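Local coordinates for protein phosphodiesterase MJ0936 (Methanocaldococcus jannaschii, PDB 2AHD) that is a phosphodiesterase of the calcineurin-like phosphoesterase superfamily, built around two packed mixed beta sheets with helices alongside, at residues Met6-Asp11 against His120-Val125; Leu91-Thr96 against Leu153-Lys158; Asp114-Gly119 against Asp130-Ile135. One frame throughout, in Å; residues are numbered along the deposited sequence.

Interaction 1: residues Met6-Asp11 against His120-Val125; sequences MSDTHD and HTHERV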
loop_
_atom_site.group_PDB
_atom_site.type_symbol
_atom_site.label_atom_id
_atom_site.label_comp_id
_atom_site.label_asym_id
_atom_site.label_seq_id
_atom_site.Cartn_x
_atom_site.Cartn_y
_atom_site.Cartn_z
ATOM N N MET A 6 -2.185 2.097 -1.220
ATOM C CA MET A 6 -2.784 1.481 -2.394
ATOM C C MET A 6 -2.488 -0.019 -2.329
ATOM O O MET A 6 -1.788 -0.469 -1.426
ATOM C CB MET A 6 -2.267 2.147 -3.690
ATOM C CG MET A 6 -0.815 1.930 -4.038
ATOM S SD MET A 6 -0.282 3.076 -5.297
ATOM C CE MET A 6 -1.265 2.705 -6.600
ATOM N N SER A 7 -3.049 -0.797 -3.252
ATOM C CA SER A 7 -2.851 -2.250 -3.266
ATOM C C SER A 7 -3.533 -2.902 -4.464
ATOM O O SER A 7 -4.451 -2.334 -5.046
ATOM C CB SER A 7 -3.398 -2.854 -1.962
ATOM O OG SER A 7 -3.211 -4.254 -1.905
ATOM N N ASP A 8 -3.078 -4.095 -4.828
ATOM C CA ASP A 8 -3.659 -4.839 -5.947
ATOM C C ASP A 8 -4.025 -3.929 -7.114
ATOM O O ASP A 8 -5.192 -3.603 -7.298
ATOM C CB ASP A 8 -4.928 -5.576 -5.504
ATOM C CG ASP A 8 -4.795 -6.193 -4.140
ATOM O OD1 ASP A 8 -3.886 -7.011 -3.958
ATOM O OD2 ASP A 8 -5.601 -5.861 -3.241
ATOM N N THR A 9 -3.040 -3.522 -7.900
ATOM C CA THR A 9 -3.306 -2.667 -9.042
ATOM C C THR A 9 -3.518 -3.511 -10.299
ATOM O O THR A 9 -4.178 -3.086 -11.248
ATOM C CB THR A 9 -2.158 -1.706 -9.269
ATOM O OG1 THR A 9 -0.923 -2.433 -9.238
ATOM C CG2 THR A 9 -2.164 -0.632 -8.207
ATOM N N HIS A 10 -2.942 -4.709 -10.301
ATOM C CA HIS A 10 -3.074 -5.649 -11.408
ATOM C C HIS A 10 -2.936 -5.088 -12.813
ATOM O O HIS A 10 -3.815 -5.252 -13.654
ATOM C CB HIS A 10 -4.394 -6.380 -11.266
ATOM C CG HIS A 10 -4.527 -7.108 -9.967
ATOM N ND1 HIS A 10 -3.904 -8.312 -9.726
ATOM C CD2 HIS A 10 -5.129 -6.756 -8.806
ATOM C CE1 HIS A 10 -4.113 -8.670 -8.469
ATOM N NE2 HIS A 10 -4.851 -7.742 -7.889
ATOM N N ASP A 11 -1.814 -4.420 -13.055
ATOM C CA ASP A 11 -1.498 -3.855 -14.361
ATOM C C ASP A 11 -2.457 -2.817 -14.955
ATOM O O ASP A 11 -2.260 -2.370 -16.098
ATOM C CB ASP A 11 -1.320 -4.998 -15.348
ATOM C CG ASP A 11 -0.215 -5.934 -14.944
ATOM O OD1 ASP A 11 0.577 -5.564 -14.056
ATOM O OD2 ASP A 11 -0.126 -7.032 -15.521
ATOM N N HIS A 120 -4.686 -7.835 -0.872
ATOM C CA HIS A 120 -5.021 -9.204 -1.266
ATOM C C HIS A 120 -6.477 -9.594 -1.393
ATOM O O HIS A 120 -6.847 -10.272 -2.341
ATOM C CB HIS A 120 -4.363 -10.191 -0.319
ATOM C CG HIS A 120 -4.699 -11.618 -0.607
ATOM N ND1 HIS A 120 -4.575 -12.173 -1.864
ATOM C CD2 HIS A 120 -5.102 -12.619 0.207
ATOM C CE1 HIS A 120 -4.881 -13.454 -1.810
ATOM N NE2 HIS A 120 -5.203 -13.751 -0.565
ATOM N N THR A 121 -7.297 -9.193 -0.429
ATOM C CA THR A 121 -8.710 -9.532 -0.455
ATOM C C THR A 121 -9.480 -8.706 -1.456
ATOM O O THR A 121 -10.526 -9.133 -1.926
ATOM C CB THR A 121 -9.360 -9.340 0.917
ATOM O OG1 THR A 121 -9.267 -7.966 1.302
ATOM C CG2 THR A 121 -8.672 -10.210 1.954
ATOM N N HIS A 122 -8.959 -7.533 -1.797
ATOM C CA HIS A 122 -9.640 -6.647 -2.737
ATOM C C HIS A 122 -10.813 -6.025 -1.979
ATOM O O HIS A 122 -11.521 -5.164 -2.488
ATOM C CB HIS A 122 -10.168 -7.436 -3.942
ATOM C CG HIS A 122 -9.115 -7.839 -4.928
ATOM N ND1 HIS A 122 -8.863 -7.125 -6.078
ATOM C CD2 HIS A 122 -8.269 -8.894 -4.952
ATOM C CE1 HIS A 122 -7.910 -7.723 -6.769
ATOM N NE2 HIS A 122 -7.531 -8.799 -6.108
ATOM N N GLU A 123 -11.009 -6.479 -0.748
ATOM C CA GLU A 123 -12.084 -5.978 0.096
ATOM C C GLU A 123 -11.605 -4.840 0.968
ATOM O O GLU A 123 -11.002 -5.072 2.004
ATOM C CB GLU A 123 -12.619 -7.095 0.992
ATOM C CG GLU A 123 -13.279 -8.232 0.242
ATOM C CD GLU A 123 -14.443 -7.769 -0.623
ATOM O OE1 GLU A 123 -15.072 -8.622 -1.281
ATOM O OE2 GLU A 123 -14.737 -6.555 -0.648
ATOM N N ARG A 124 -11.878 -3.612 0.547
ATOM C CA ARG A 124 -11.475 -2.437 1.307
ATOM C C ARG A 124 -12.142 -2.390 2.678
ATOM O O ARG A 124 -13.361 -2.446 2.785
ATOM C CB ARG A 124 -11.848 -1.170 0.545
ATOM C CG ARG A 124 -13.335 -0.966 0.430
ATOM C CD ARG A 124 -13.704 0.223 -0.414
ATOM N NE ARG A 124 -15.153 0.301 -0.543
ATOM C CZ ARG A 124 -15.896 -0.579 -1.206
ATOM N NH1 ARG A 124 -15.326 -1.606 -1.816
ATOM N NH2 ARG A 124 -17.214 -0.449 -1.245
ATOM N N VAL A 125 -11.330 -2.292 3.726
ATOM C CA VAL A 125 -11.841 -2.201 5.091
ATOM C C VAL A 125 -11.032 -1.138 5.823
ATOM O O VAL A 125 -9.925 -0.788 5.412
ATOM C CB VAL A 125 -11.723 -3.516 5.855
ATOM C CG1 VAL A 125 -10.329 -3.680 6.385
ATOM C CG2 VAL A 125 -12.722 -3.540 6.974
#
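D8 and H10, in the loop that follows strand 3-6, meet H120 and H122 in the loop that follows strand 115-118, and the contact has a polar and an aromatic half.

The polar half centres on the carboxylate of D8, which faces the backbone N of H120. OD2 of D8 lies 3.2 Å from H120 N in a weak, bent bond (125° at the hydrogen). H120 N also donates toward OD1 of D8 at 3.3 Å, though the position of that oxygen is less certain. On its own side of the contact D8 OD2 has a weak 3.2 Å bond from S7 OG, so one carboxylate oxygen is shared by a backbone amide and a neighbouring hydroxyl. The imidazole of H122 is held separately, its ND1 hydrogen-bonding to E139.

In the aromatic half, the side chains of H10 and H122 reach toward each other tip to tip. Their ring planes are within 15° of parallel, but the centroids stand 5.0 Å apart and the rings are slid so far that they barely overlap. The near atoms are H10 NE2 and H122 CE1, 3.3 Å apart. H122 also receives D8 over one face: D8 CB sits 4.2 Å from the ring centroid in a CH-pi contact, with CG of D8 above the ring centre. The first torsion of H122 (chi1 -75°) sets CG beside its backbone N.

The sequences contain the D-x-H and G-H-T-H signatures of the calcineurin-like family, whose aspartate and histidines supply metal ligands in relatives. The clustering of a carboxylate and imidazoles from distant loops, together with these signatures, is consistent with a metal site as in those relatives.

Interaction 2: residues Leu91-Thr96 against Leu153-Lys158; sequences LKFFIT and LDTEKK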
loop_
_atom_site.group_PDB
_atom_site.type_symbol
_atom_site.label_atom_id
_atom_site.label_comp_id
_atom_site.label_asym_id
_atom_site.label_seq_id
_atom_site.Cartn_x
_atom_site.Cartn_y
_atom_site.Cartn_z
ATOM N N LEU A 91 4.114 6.396 15.066
ATOM C CA LEU A 91 3.228 5.250 14.874
ATOM C C LEU A 91 3.940 3.998 14.409
ATOM O O LEU A 91 4.843 4.063 13.582
ATOM C CB LEU A 91 2.131 5.609 13.878
ATOM C CG LEU A 91 1.206 6.717 14.375
ATOM C CD1 LEU A 91 0.371 7.264 13.230
ATOM C CD2 LEU A 91 0.337 6.167 15.493
ATOM N N LYS A 92 3.519 2.862 14.955
ATOM C CA LYS A 92 4.094 1.563 14.616
ATOM C C LYS A 92 3.276 0.930 13.501
ATOM O O LYS A 92 2.076 0.702 13.654
ATOM C CB LYS A 92 4.088 0.640 15.840
ATOM C CG LYS A 92 5.473 0.227 16.341
ATOM C CD LYS A 92 6.295 1.425 16.801
ATOM C CE LYS A 92 5.646 2.142 17.979
ATOM N NZ LYS A 92 6.436 3.339 18.395
ATOM N N PHE A 93 3.937 0.651 12.382
ATOM C CA PHE A 93 3.281 0.058 11.226
ATOM C C PHE A 93 3.707 -1.376 10.957
ATOM O O PHE A 93 4.804 -1.793 11.328
ATOM C CB PHE A 93 3.590 0.857 9.954
ATOM C CG PHE A 93 2.892 2.181 9.864
ATOM C CD1 PHE A 93 3.328 3.269 10.599
ATOM C CD2 PHE A 93 1.809 2.349 9.012
ATOM C CE1 PHE A 93 2.698 4.506 10.483
ATOM C CE2 PHE A 93 1.177 3.584 8.893
ATOM C CZ PHE A 93 1.623 4.661 9.628
ATOM N N PHE A 94 2.810 -2.123 10.318
ATOM C CA PHE A 94 3.079 -3.487 9.877
ATOM C C PHE A 94 2.343 -3.631 8.566
ATOM O O PHE A 94 1.123 -3.545 8.527
ATOM C CB PHE A 94 2.578 -4.555 10.819
ATOM C CG PHE A 94 2.937 -5.934 10.364
ATOM C CD1 PHE A 94 4.267 -6.293 10.193
ATOM C CD2 PHE A 94 1.956 -6.868 10.077
ATOM C CE1 PHE A 94 4.616 -7.565 9.743
ATOM C CE2 PHE A 94 2.296 -8.148 9.623
ATOM C CZ PHE A 94 3.631 -8.492 9.458
ATOM N N ILE A 95 3.099 -3.855 7.499
ATOM C CA ILE A 95 2.539 -3.963 6.166
ATOM C C ILE A 95 2.760 -5.329 5.545
ATOM O O ILE A 95 3.809 -5.938 5.712
ATOM C CB ILE A 95 3.164 -2.908 5.264
ATOM C CG1 ILE A 95 3.094 -1.549 5.956
ATOM C CG2 ILE A 95 2.450 -2.870 3.940
ATOM C CD1 ILE A 95 3.781 -0.440 5.203
ATOM N N THR A 96 1.754 -5.807 4.826
ATOM C CA THR A 96 1.833 -7.104 4.165
ATOM C C THR A 96 0.641 -7.285 3.247
ATOM O O THR A 96 -0.444 -6.819 3.546
ATOM C CB THR A 96 1.873 -8.282 5.193
ATOM O OG1 THR A 96 2.026 -9.520 4.488
ATOM C CG2 THR A 96 0.594 -8.340 6.031
ATOM N N LEU A 153 -3.837 8.370 4.573
ATOM C CA LEU A 153 -3.801 8.389 6.032
ATOM C C LEU A 153 -3.116 9.632 6.582
ATOM O O LEU A 153 -2.111 10.102 6.043
ATOM C CB LEU A 153 -3.074 7.159 6.563
ATOM C CG LEU A 153 -2.981 7.086 8.083
ATOM C CD1 LEU A 153 -4.363 7.128 8.677
ATOM C CD2 LEU A 153 -2.280 5.821 8.487
ATOM N N ASP A 154 -3.669 10.148 7.672
ATOM C CA ASP A 154 -3.135 11.332 8.328
ATOM C C ASP A 154 -2.350 10.896 9.566
ATOM O O ASP A 154 -2.894 10.844 10.667
ATOM C CB ASP A 154 -4.288 12.251 8.739
ATOM C CG ASP A 154 -3.820 13.640 9.125
ATOM O OD1 ASP A 154 -3.163 14.287 8.278
ATOM O OD2 ASP A 154 -4.111 14.085 10.261
ATOM N N THR A 155 -1.073 10.573 9.379
ATOM C CA THR A 155 -0.221 10.133 10.486
ATOM C C THR A 155 -0.295 11.135 11.621
ATOM O O THR A 155 -0.019 10.824 12.780
ATOM C CB THR A 155 1.249 9.992 10.042
ATOM O OG1 THR A 155 1.652 11.177 9.345
ATOM C CG2 THR A 155 1.423 8.778 9.132
ATOM N N GLU A 156 -0.687 12.347 11.264
ATOM C CA GLU A 156 -0.817 13.440 12.210
ATOM C C GLU A 156 -1.974 13.174 13.175
ATOM O O GLU A 156 -1.773 12.661 14.279
ATOM C CB GLU A 156 -1.052 14.746 11.438
ATOM C CG GLU A 156 -0.062 14.969 10.277
ATOM C CD GLU A 156 -0.434 14.218 8.979
ATOM O OE1 GLU A 156 -0.867 14.884 8.008
ATOM O OE2 GLU A 156 -0.292 12.973 8.920
ATOM N N LYS A 157 -3.186 13.507 12.738
ATOM C CA LYS A 157 -4.385 13.330 13.549
ATOM C C LYS A 157 -5.004 11.927 13.438
ATOM O O LYS A 157 -6.082 11.684 13.978
ATOM C CB LYS A 157 -5.426 14.376 13.148
ATOM C CG LYS A 157 -4.835 15.686 12.632
ATOM C CD LYS A 157 -5.921 16.673 12.172
ATOM C CE LYS A 157 -6.799 17.159 13.331
ATOM N NZ LYS A 157 -7.775 18.217 12.920
ATOM N N LYS A 158 -4.326 11.015 12.744
ATOM C CA LYS A 158 -4.807 9.640 12.557
ATOM C C LYS A 158 -6.117 9.513 11.770
ATOM O O LYS A 158 -6.956 8.669 12.086
ATOM C CB LYS A 158 -4.984 8.940 13.908
ATOM C CG LYS A 158 -3.700 8.441 14.550
ATOM C CD LYS A 158 -3.797 6.945 14.866
ATOM C CE LYS A 158 -5.014 6.609 15.724
ATOM N NZ LYS A 158 -5.140 5.152 16.003
#
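A backbone-to-carboxylate bond, K157 N to D154 OD2 at 2.7 Å and 153°, lies within the turn whose T155 and K158 meet L91. The donor lies 45° out of the carboxylate plane; coming from three residues further on, it makes an Asx motif in the turn after L153. E159 brings a like charge close to the same oxygen.

Across the contact the side chains meet through carbon atoms, L91 CD1 also resting against the carbonyl O of T155 at 3.6 Å. The other leucine branch, CD2, lies 4.3 Å from CD of K158, touching the lysine's aliphatic stem. F93 offers its ring edge: CE2 meets CD2 of L153 at 4.1 Å, the two side chains tip to tip, and CZ meets CG2 of T155 at 4.2 Å, those side chains crossing at about a right angle. Both methyls lie near the ring plane, and I3 of strand 3-6 touches F93, L153 and T155 alike.

Strand 91-96 belongs to the five-stranded sheet and strand 149-154 to the six-stranded one, making this part of the hydrophobic interior between two sheets. Cohesion across it therefore rests on dispersion and burial, strand 91-96 spending its backbone bonds within its own sheet.

Interaction 3: residues Asp114-Gly119 against Asp130-Ile135; sequences DVVIYG and DDVLVI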
loop_
_atom_site.group_PDB
_atom_site.type_symbol
_atom_site.label_atom_id
_atom_site.label_comp_id
_atom_site.label_asym_id
_atom_site.label_seq_id
_atom_site.Cartn_x
_atom_site.Cartn_y
_atom_site.Cartn_z
ATOM N N ASP A 114 0.699 0.113 15.793
ATOM C CA ASP A 114 -0.384 1.091 15.864
ATOM C C ASP A 114 -1.320 0.946 14.677
ATOM O O ASP A 114 -2.543 1.078 14.804
ATOM C CB ASP A 114 0.196 2.509 15.894
ATOM C CG ASP A 114 0.950 2.795 17.171
ATOM O OD1 ASP A 114 0.300 2.846 18.238
ATOM O OD2 ASP A 114 2.186 2.961 17.111
ATOM N N VAL A 115 -0.715 0.667 13.526
ATOM C CA VAL A 115 -1.443 0.510 12.283
ATOM C C VAL A 115 -1.053 -0.791 11.613
ATOM O O VAL A 115 0.079 -1.230 11.740
ATOM C CB VAL A 115 -1.118 1.675 11.330
ATOM C CG1 VAL A 115 -2.058 1.664 10.142
ATOM C CG2 VAL A 115 -1.209 2.997 12.087
ATOM N N VAL A 116 -2.005 -1.419 10.928
ATOM C CA VAL A 116 -1.750 -2.658 10.186
ATOM C C VAL A 116 -2.418 -2.507 8.827
ATOM O O VAL A 116 -3.632 -2.390 8.726
ATOM C CB VAL A 116 -2.311 -3.899 10.894
ATOM C CG1 VAL A 116 -2.013 -5.126 10.080
ATOM C CG2 VAL A 116 -1.686 -4.040 12.254
ATOM N N ILE A 117 -1.603 -2.489 7.783
ATOM C CA ILE A 117 -2.081 -2.320 6.423
ATOM C C ILE A 117 -1.897 -3.595 5.607
ATOM O O ILE A 117 -0.873 -4.259 5.720
ATOM C CB ILE A 117 -1.320 -1.177 5.749
ATOM C CG1 ILE A 117 -1.418 0.080 6.617
ATOM C CG2 ILE A 117 -1.867 -0.943 4.351
ATOM C CD1 ILE A 117 -0.650 1.245 6.079
ATOM N N TYR A 118 -2.882 -3.934 4.779
ATOM C CA TYR A 118 -2.800 -5.146 3.965
ATOM C C TYR A 118 -3.771 -5.085 2.799
ATOM O O TYR A 118 -4.678 -4.273 2.804
ATOM C CB TYR A 118 -3.111 -6.366 4.828
ATOM C CG TYR A 118 -4.568 -6.485 5.166
ATOM C CD1 TYR A 118 -5.388 -7.370 4.477
ATOM C CD2 TYR A 118 -5.139 -5.679 6.138
ATOM C CE1 TYR A 118 -6.740 -7.450 4.748
ATOM C CE2 TYR A 118 -6.491 -5.744 6.422
ATOM C CZ TYR A 118 -7.288 -6.635 5.725
ATOM O OH TYR A 118 -8.626 -6.730 6.025
ATOM N N GLY A 119 -3.574 -5.943 1.803
ATOM C CA GLY A 119 -4.459 -5.961 0.649
ATOM C C GLY A 119 -4.901 -7.380 0.356
ATOM O O GLY A 119 -5.450 -8.048 1.227
ATOM N N ASP A 130 -9.090 -2.780 19.086
ATOM C CA ASP A 130 -8.278 -2.606 20.293
ATOM C C ASP A 130 -7.236 -1.515 20.164
ATOM O O ASP A 130 -6.114 -1.660 20.641
ATOM C CB ASP A 130 -7.593 -3.918 20.665
ATOM C CG ASP A 130 -8.580 -5.046 20.862
ATOM O OD1 ASP A 130 -9.548 -4.839 21.631
ATOM O OD2 ASP A 130 -8.391 -6.134 20.254
ATOM N N ASP A 131 -7.623 -0.419 19.525
ATOM C CA ASP A 131 -6.731 0.714 19.313
ATOM C C ASP A 131 -5.655 0.440 18.274
ATOM O O ASP A 131 -4.596 1.079 18.263
ATOM C CB ASP A 131 -6.096 1.155 20.630
ATOM C CG ASP A 131 -7.068 1.927 21.502
ATOM O OD1 ASP A 131 -7.522 3.016 21.068
ATOM O OD2 ASP A 131 -7.383 1.436 22.613
ATOM N N VAL A 132 -5.937 -0.528 17.407
ATOM C CA VAL A 132 -5.047 -0.872 16.318
ATOM C C VAL A 132 -5.816 -0.424 15.078
ATOM O O VAL A 132 -6.967 -0.803 14.891
ATOM C CB VAL A 132 -4.801 -2.382 16.239
ATOM C CG1 VAL A 132 -3.648 -2.658 15.299
ATOM C CG2 VAL A 132 -4.526 -2.944 17.616
ATOM N N LEU A 133 -5.200 0.410 14.254
ATOM C CA LEU A 133 -5.855 0.880 13.048
ATOM C C LEU A 133 -5.586 -0.124 11.926
ATOM O O LEU A 133 -4.462 -0.239 11.440
ATOM C CB LEU A 133 -5.319 2.262 12.670
ATOM C CG LEU A 133 -6.379 3.279 12.247
ATOM C CD1 LEU A 133 -6.996 2.889 10.907
ATOM C CD2 LEU A 133 -7.444 3.349 13.326
ATOM N N VAL A 134 -6.627 -0.854 11.529
ATOM C CA VAL A 134 -6.526 -1.865 10.481
ATOM C C VAL A 134 -7.015 -1.317 9.154
ATOM O O VAL A 134 -8.182 -0.981 9.015
ATOM C CB VAL A 134 -7.352 -3.097 10.844
ATOM C CG1 VAL A 134 -7.197 -4.145 9.775
ATOM C CG2 VAL A 134 -6.903 -3.633 12.184
ATOM N N ILE A 135 -6.125 -1.257 8.173
ATOM C CA ILE A 135 -6.480 -0.700 6.878
ATOM C C ILE A 135 -6.203 -1.537 5.632
ATOM O O ILE A 135 -5.106 -2.043 5.437
ATOM C CB ILE A 135 -5.777 0.660 6.675
ATOM C CG1 ILE A 135 -6.144 1.616 7.814
ATOM C CG2 ILE A 135 -6.152 1.253 5.313
ATOM C CD1 ILE A 135 -5.354 2.911 7.795
#
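V116 is bonded through both backbone atoms to the strand beside it: its N donates to L133 O at 2.8 Å, and its O accepts from I135 N at the same distance. Further bonds run from L133 N to D114 O (2.8 Å, 173° at the hydrogen) and from Y118 N to I135 O (3.0 Å). The donors alternate between strands, and the segment axes diverge by only 9°, as expected of a regular parallel pair.

Side chains pack tightly on both faces. V115, I117, L133 and I135 share one: V115 and L133 lie side by side, and CG1 of V115 also reaches CD1 of I135 at 4.2 Å. F93 of strand 91-96 meets V115 and I117 on this face.

The strands belong to the mixed five-stranded sheet of the calcineurin-like fold. After strand 115-118 the chain passes out to edge strand 125-128, then returns antiparallel to it as strand 133-136, inserting between the two. F126 of the edge strand touches L133 and I135.

On the other face V116 CG2 meets V132 CG1 at 3.9 Å, and helix 101-110 packs on V116, Y118 and V134. Y118 has its CG between the backbone N and carbonyl carbon (chi1 74°). Its CE2, at the ring edge, lies 3.8 Å from V134 CG1.

Toward D130 and D131 the pairing gives way to an exposed turn. D131 merely brushes the contact, its O 4.0 Å from D114 O, two acceptors with no bond between them. CB of D114 points away from 130-135, and its OD2 bonds K92 N.

Interactions 2 and 3 lie close together, their centres 8 Å apart, because strands 91-96 and 115-118 are neighbours in one sheet. The link is direct: V115 N stands 2.8 Å from K92 O, a probable hydrogen bond. Interaction 2 adds the second sheet through 153-158. Interaction 1 begins where strand 115-118 ends: S7 OG lies 3.3 Å from G119 CA, and V125 CG1 packs 3.5 Å from Y118 OH, with the centres of interactions 1 and 3 about 15 Å apart. The probable metal site at interaction 1 thus lies at the strand ends, while interaction 2, centred about 18 Å from the centre of interaction 1, sits on the opposite side of the chain's centre.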